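Local coordinates for ADP/ATP-dependent NAD(P)H-hydrate dehydratase (Bacillus subtilis, PDB 3RPZ), which probably repairs damaged cofactor by dehydrating NAD(P)H hydrates back to NAD(P)H at the expense of ADP or ATP, at residues 5-13 and 200-208. Sequence-based numbering, arbitrary orientation.
Sequences NVPFWTEEH and GDCWLNPTG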
ATOM      1  N   ASN A   5      18.527  -8.680  41.096  1.00 30.81           N
ATOM      2  CA  ASN A   5      17.333  -7.869  41.316  1.00 26.36           C
ATOM      3  C   ASN A   5      17.307  -6.577  40.477  1.00 24.64           C
ATOM      4  O   ASN A   5      17.050  -5.475  40.982  1.00 25.87           O
ATOM      5  CB  ASN A   5      17.148  -7.533  42.774  1.00 24.81           C
ATOM      6  CG  ASN A   5      16.333  -8.619  43.526  1.00 20.96           C
ATOM      7  OD1 ASN A   5      15.311  -9.076  43.000  1.00 24.41           O
ATOM      8  ND2 ASN A   5      16.807  -9.000  44.649  1.00 21.34           N
ATOM      9  N   VAL A   6      17.383  -6.761  39.191  1.00 23.29           N
ATOM     10  CA  VAL A   6      17.305  -5.642  38.271  1.00 21.12           C
ATOM     11  C   VAL A   6      15.830  -5.237  38.213  1.00 19.20           C
ATOM     12  O   VAL A   6      14.949  -6.072  37.959  1.00 21.68           O
ATOM     13  CB  VAL A   6      17.851  -6.058  36.910  1.00 20.72           C
ATOM     14  CG1 VAL A   6      17.734  -4.881  35.891  1.00 20.03           C
ATOM     15  CG2 VAL A   6      19.311  -6.461  37.051  1.00 23.60           C
ATOM     16  N   PRO A   7      15.525  -3.939  38.408  1.00 19.43           N
ATOM     17  CA  PRO A   7      14.139  -3.512  38.397  1.00 19.42           C
ATOM     18  C   PRO A   7      13.555  -3.474  37.004  1.00 18.82           C
ATOM     19  O   PRO A   7      14.284  -3.251  36.021  1.00 19.28           O
ATOM     20  CB  PRO A   7      14.205  -2.089  38.986  1.00 20.56           C
ATOM     21  CG  PRO A   7      15.548  -1.627  38.551  1.00 21.32           C
ATOM     22  CD  PRO A   7      16.430  -2.818  38.693  1.00 19.30           C
ATOM     23  N   PHE A   8      12.240  -3.663  36.911  1.00 17.88           N
ATOM     24  CA  PHE A   8      11.528  -3.460  35.669  1.00 18.37           C
ATOM     25  C   PHE A   8      11.246  -1.985  35.442  1.00 18.00           C
ATOM     26  O   PHE A   8      10.923  -1.233  36.332  1.00 18.97           O
ATOM     27  CB  PHE A   8      10.216  -4.253  35.659  1.00 18.72           C
ATOM     28  CG  PHE A   8      10.414  -5.734  35.516  1.00 21.71           C
ATOM     29  CD1 PHE A   8      10.609  -6.317  34.321  1.00 21.52           C
ATOM     30  CD2 PHE A   8      10.420  -6.542  36.637  1.00 29.03           C
ATOM     31  CE1 PHE A   8      10.830  -7.664  34.179  1.00 23.74           C
ATOM     32  CE2 PHE A   8      10.627  -7.929  36.524  1.00 29.62           C
ATOM     33  CZ  PHE A   8      10.804  -8.487  35.256  1.00 30.12           C
ATOM     34  N   TRP A   9      11.343  -1.574  34.183  1.00 16.60           N
ATOM     35  CA  TRP A   9      10.836  -0.258  33.755  1.00 17.47           C
ATOM     36  C   TRP A   9       9.344  -0.467  33.566  1.00 17.37           C
ATOM     37  O   TRP A   9       8.916  -1.113  32.606  1.00 18.90           O
ATOM     38  CB  TRP A   9      11.551   0.211  32.487  1.00 16.36           C
ATOM     39  CG  TRP A   9      11.233   1.591  32.046  1.00 17.11           C
ATOM     40  CD1 TRP A   9      10.498   1.952  30.963  1.00 17.35           C
ATOM     41  CD2 TRP A   9      11.687   2.809  32.657  1.00 17.05           C
ATOM     42  NE1 TRP A   9      10.450   3.318  30.863  1.00 16.21           N
ATOM     43  CE2 TRP A   9      11.202   3.873  31.865  1.00 16.91           C
ATOM     44  CE3 TRP A   9      12.478   3.102  33.772  1.00 18.40           C
ATOM     45  CZ2 TRP A   9      11.463   5.218  32.183  1.00 17.00           C
ATOM     46  CZ3 TRP A   9      12.728   4.427  34.088  1.00 18.38           C
ATOM     47  CH2 TRP A   9      12.232   5.471  33.263  1.00 18.19           C
ATOM     48  N   THR A  10       8.565   0.093  34.482  1.00 19.94           N
ATOM     49  CA  THR A  10       7.138  -0.191  34.566  1.00 19.52           C
ATOM     50  C   THR A  10       6.280   0.871  33.921  1.00 19.84           C
ATOM     51  O   THR A  10       6.739   1.936  33.535  1.00 19.41           O
ATOM     52  CB  THR A  10       6.689  -0.243  36.037  1.00 21.22           C
ATOM     53  OG1 THR A  10       6.828   1.059  36.595  1.00 25.65           O
ATOM     54  CG2 THR A  10       7.537  -1.285  36.855  1.00 23.90           C
ATOM     55  N   GLU A  11       5.007   0.553  33.782  1.00 20.96           N
ATOM     56  CA  GLU A  11       4.026   1.496  33.259  1.00 21.98           C
ATOM     57  C   GLU A  11       4.097   2.859  33.982  1.00 21.64           C
ATOM     58  O   GLU A  11       3.984   3.889  33.341  1.00 21.10           O
ATOM     59  CB  GLU A  11       2.619   0.890  33.371  1.00 23.73           C
ATOM     60  CG  GLU A  11       1.532   1.926  33.181  1.00 27.44           C
ATOM     61  CD  GLU A  11       0.121   1.333  33.206  1.00 31.84           C
ATOM     62  OE1 GLU A  11      -0.030   0.107  33.389  1.00 33.35           O
ATOM     63  OE2 GLU A  11      -0.805   2.139  33.053  1.00 35.95           O
ATOM     64  N   GLU A  12       4.308   2.840  35.276  1.00 21.81           N
ATOM     65  CA  GLU A  12       4.416   4.055  36.029  1.00 24.17           C
ATOM     66  C   GLU A  12       5.617   4.918  35.579  1.00 22.19           C
ATOM     67  O   GLU A  12       5.508   6.115  35.479  1.00 22.17           O
ATOM     68  CB  GLU A  12       4.507   3.680  37.506  1.00 26.95           C
ATOM     69  CG  GLU A  12       3.227   3.013  38.085  1.00 34.98           C
ATOM     70  CD  GLU A  12       2.835   1.585  37.579  1.00 41.34           C
ATOM     71  OE1 GLU A  12       3.679   0.723  37.233  1.00 34.60           O
ATOM     72  OE2 GLU A  12       1.606   1.325  37.584  1.00 47.98           O
ATOM     73  N   HIS A  13       6.746   4.283  35.304  1.00 20.19           N
ATOM     74  CA  HIS A  13       7.915   4.977  34.835  1.00 20.47           C
ATOM     75  C   HIS A  13       7.681   5.536  33.428  1.00 18.68           C
ATOM     76  O   HIS A  13       8.120   6.643  33.125  1.00 17.57           O
ATOM     77  CB  HIS A  13       9.132   4.055  34.830  1.00 20.05           C
ATOM     78  CG  HIS A  13       9.616   3.701  36.196  1.00 21.79           C
ATOM     79  ND1 HIS A  13       9.314   2.522  36.836  1.00 27.03           N
ATOM     80  CD2 HIS A  13      10.460   4.372  37.007  1.00 25.16           C
ATOM     81  CE1 HIS A  13       9.923   2.515  38.016  1.00 23.42           C
ATOM     82  NE2 HIS A  13      10.609   3.618  38.154  1.00 28.85           N
ATOM     83  N   GLY A 200      26.118   2.334  35.108  1.00 18.68           N
ATOM     84  CA  GLY A 200      25.698   1.299  36.004  1.00 19.57           C
ATOM     85  C   GLY A 200      24.208   1.084  36.226  1.00 20.06           C
ATOM     86  O   GLY A 200      23.786   0.066  36.802  1.00 21.74           O
ATOM     87  N   ASP A 201      23.397   2.033  35.768  1.00 19.49           N
ATOM     88  CA  ASP A 201      21.951   1.852  35.866  1.00 20.06           C
ATOM     89  C   ASP A 201      21.587   0.679  34.968  1.00 19.64           C
ATOM     90  O   ASP A 201      22.179   0.490  33.909  1.00 20.38           O
ATOM     91  CB  ASP A 201      21.197   3.093  35.408  1.00 20.30           C
ATOM     92  CG  ASP A 201      21.169   4.213  36.402  1.00 24.41           C
ATOM     93  OD1 ASP A 201      21.771   4.084  37.472  1.00 28.42           O
ATOM     94  OD2 ASP A 201      20.520   5.235  36.000  1.00 26.85           O
ATOM     95  N   CYS A 202      20.613  -0.127  35.369  1.00 18.50           N
ATOM     96  CA  CYS A 202      20.154  -1.218  34.543  1.00 18.92           C
ATOM     97  C   CYS A 202      18.705  -1.520  34.861  1.00 18.32           C
ATOM     98  O   CYS A 202      18.265  -1.429  36.020  1.00 19.72           O
ATOM     99  CB  CYS A 202      21.028  -2.407  34.787  1.00 22.10           C
ATOM    100  SG  CYS A 202      20.874  -3.808  33.700  1.00 24.16           S
ATOM    101  N   TRP A 203      17.963  -1.865  33.815  1.00 17.36           N
ATOM    102  CA  TRP A 203      16.535  -2.171  33.892  1.00 16.88           C
ATOM    103  C   TRP A 203      16.233  -3.397  33.060  1.00 17.53           C
ATOM    104  O   TRP A 203      16.977  -3.755  32.148  1.00 17.75           O
ATOM    105  CB  TRP A 203      15.697  -0.999  33.387  1.00 17.70           C
ATOM    106  CG  TRP A 203      15.894   0.275  34.126  1.00 18.10           C
ATOM    107  CD1 TRP A 203      16.897   1.229  33.928  1.00 19.55           C
ATOM    108  CD2 TRP A 203      15.090   0.779  35.189  1.00 18.28           C
ATOM    109  NE1 TRP A 203      16.722   2.270  34.781  1.00 20.74           N
ATOM    110  CE2 TRP A 203      15.631   2.032  35.569  1.00 19.52           C
ATOM    111  CE3 TRP A 203      13.972   0.301  35.854  1.00 19.66           C
ATOM    112  CZ2 TRP A 203      15.075   2.800  36.568  1.00 23.90           C
ATOM    113  CZ3 TRP A 203      13.401   1.090  36.842  1.00 21.92           C
ATOM    114  CH2 TRP A 203      13.976   2.298  37.206  1.00 21.75           C
ATOM    115  N   LEU A 204      15.120  -4.052  33.395  1.00 16.11           N
ATOM    116  CA  LEU A 204      14.518  -5.111  32.571  1.00 17.05           C
ATOM    117  C   LEU A 204      13.240  -4.572  31.972  1.00 16.85           C
ATOM    118  O   LEU A 204      12.492  -3.854  32.625  1.00 17.46           O
ATOM    119  CB  LEU A 204      14.207  -6.359  33.379  1.00 18.16           C
ATOM    120  CG  LEU A 204      15.377  -7.049  34.065  1.00 19.99           C
ATOM    121  CD1 LEU A 204      14.884  -8.341  34.759  1.00 21.39           C
ATOM    122  CD2 LEU A 204      16.521  -7.375  33.098  1.00 20.64           C
ATOM    123  N   ASN A 205      12.943  -5.014  30.756  1.00 16.45           N
ATOM    124  CA  ASN A 205      11.699  -4.651  30.111  1.00 16.21           C
ATOM    125  C   ASN A 205      10.629  -5.702  30.367  1.00 16.25           C
ATOM    126  O   ASN A 205      10.879  -6.883  30.104  1.00 16.82           O
ATOM    127  CB  ASN A 205      11.880  -4.561  28.609  1.00 15.67           C
ATOM    128  CG  ASN A 205      10.617  -4.045  27.967  1.00 15.48           C
ATOM    129  OD1 ASN A 205      10.159  -2.959  28.283  1.00 15.67           O
ATOM    130  ND2 ASN A 205      10.034  -4.838  27.083  1.00 14.71           N
ATOM    131  N   PRO A 206       9.450  -5.302  30.874  1.00 16.66           N
ATOM    132  CA  PRO A 206       8.419  -6.281  31.206  1.00 16.77           C
ATOM    133  C   PRO A 206       7.422  -6.607  30.106  1.00 17.19           C
ATOM    134  O   PRO A 206       6.522  -7.438  30.328  1.00 20.31           O
ATOM    135  CB  PRO A 206       7.644  -5.580  32.337  1.00 17.47           C
ATOM    136  CG  PRO A 206       7.751  -4.133  32.032  1.00 17.06           C
ATOM    137  CD  PRO A 206       9.121  -3.952  31.397  1.00 16.80           C
ATOM    138  N   THR A 207       7.540  -5.975  28.967  1.00 15.75           N
ATOM    139  CA  THR A 207       6.567  -6.137  27.897  1.00 15.58           C
ATOM    140  C   THR A 207       7.079  -6.966  26.726  1.00 17.00           C
ATOM    141  O   THR A 207       8.260  -7.132  26.504  1.00 17.30           O
ATOM    142  CB  THR A 207       6.085  -4.771  27.366  1.00 15.34           C
ATOM    143  OG1 THR A 207       7.165  -4.124  26.729  1.00 14.85           O
ATOM    144  CG2 THR A 207       5.493  -3.895  28.439  1.00 17.36           C
ATOM    145  N   GLY A 208       6.127  -7.432  25.931  1.00 16.61           N
ATOM    146  CA  GLY A 208       6.380  -8.229  24.771  1.00 16.38           C
ATOM    147  C   GLY A 208       6.071  -9.687  24.891  1.00 16.00           C
ATOM    148  O   GLY A 208       5.819 -10.184  26.001  1.00 18.63           O
TER
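A single parallel beta bridge between Phe8 and Leu204 lays the N-terminal arm along strand 202-204, an outermost strand of the central mixed sheet. Leu204 uses both backbone polar groups: its N donates to Pro7 O at 2.9 Å, and its O accepts Trp9 N at 3.0 Å. Pro7 lacks an N-H but loses nothing here, since its carbonyl makes the bond.

Around this backbone clasp, Trp203 is held between two residues of the arm. Pro7 CG lies over one face of its six-membered ring, 4.1 Å from the centroid, a CH-pi contact that the compact, rigid, puckered pyrrolidine suits well. Over the opposite face Trp9 comes edge-on, the planes at 83° in a T-shaped pair with Trp9 CE3 3.8 Å from Trp203 CD2. Trp9 reaches it with CG anti to its own backbone N (chi1 -173°). Trp203 in turn points its edge at the face of His13, CH2 meeting NE2 at 3.7 Å, and completes an aromatic cluster. A leucine in place of Trp203 would probably leave the Trp9 edge and the Pro7 ring without the broad face between them and His13 without its edge-on partner.

On the other flank, the short Val6 branch CG1 fits against both Leu204 CG, at 3.7 Å, and Cys202 SG. The Phe8 ring is broad enough to reach both Leu204 CB, through CE1, and Pro206 CB, through CD1 at 3.6 Å, while Pro206 also packs on Trp9 O, a buried carbonyl with no polar partner.

Strand 194-196 pairs with the inner side of this strand, and Cys202 and Leu204 pack on its Val194. Trp9 NE1 bonds Asn241 of helix 235-256, its ring touching Leu240. After strand 202-204, Gly208 touches the bound AMP.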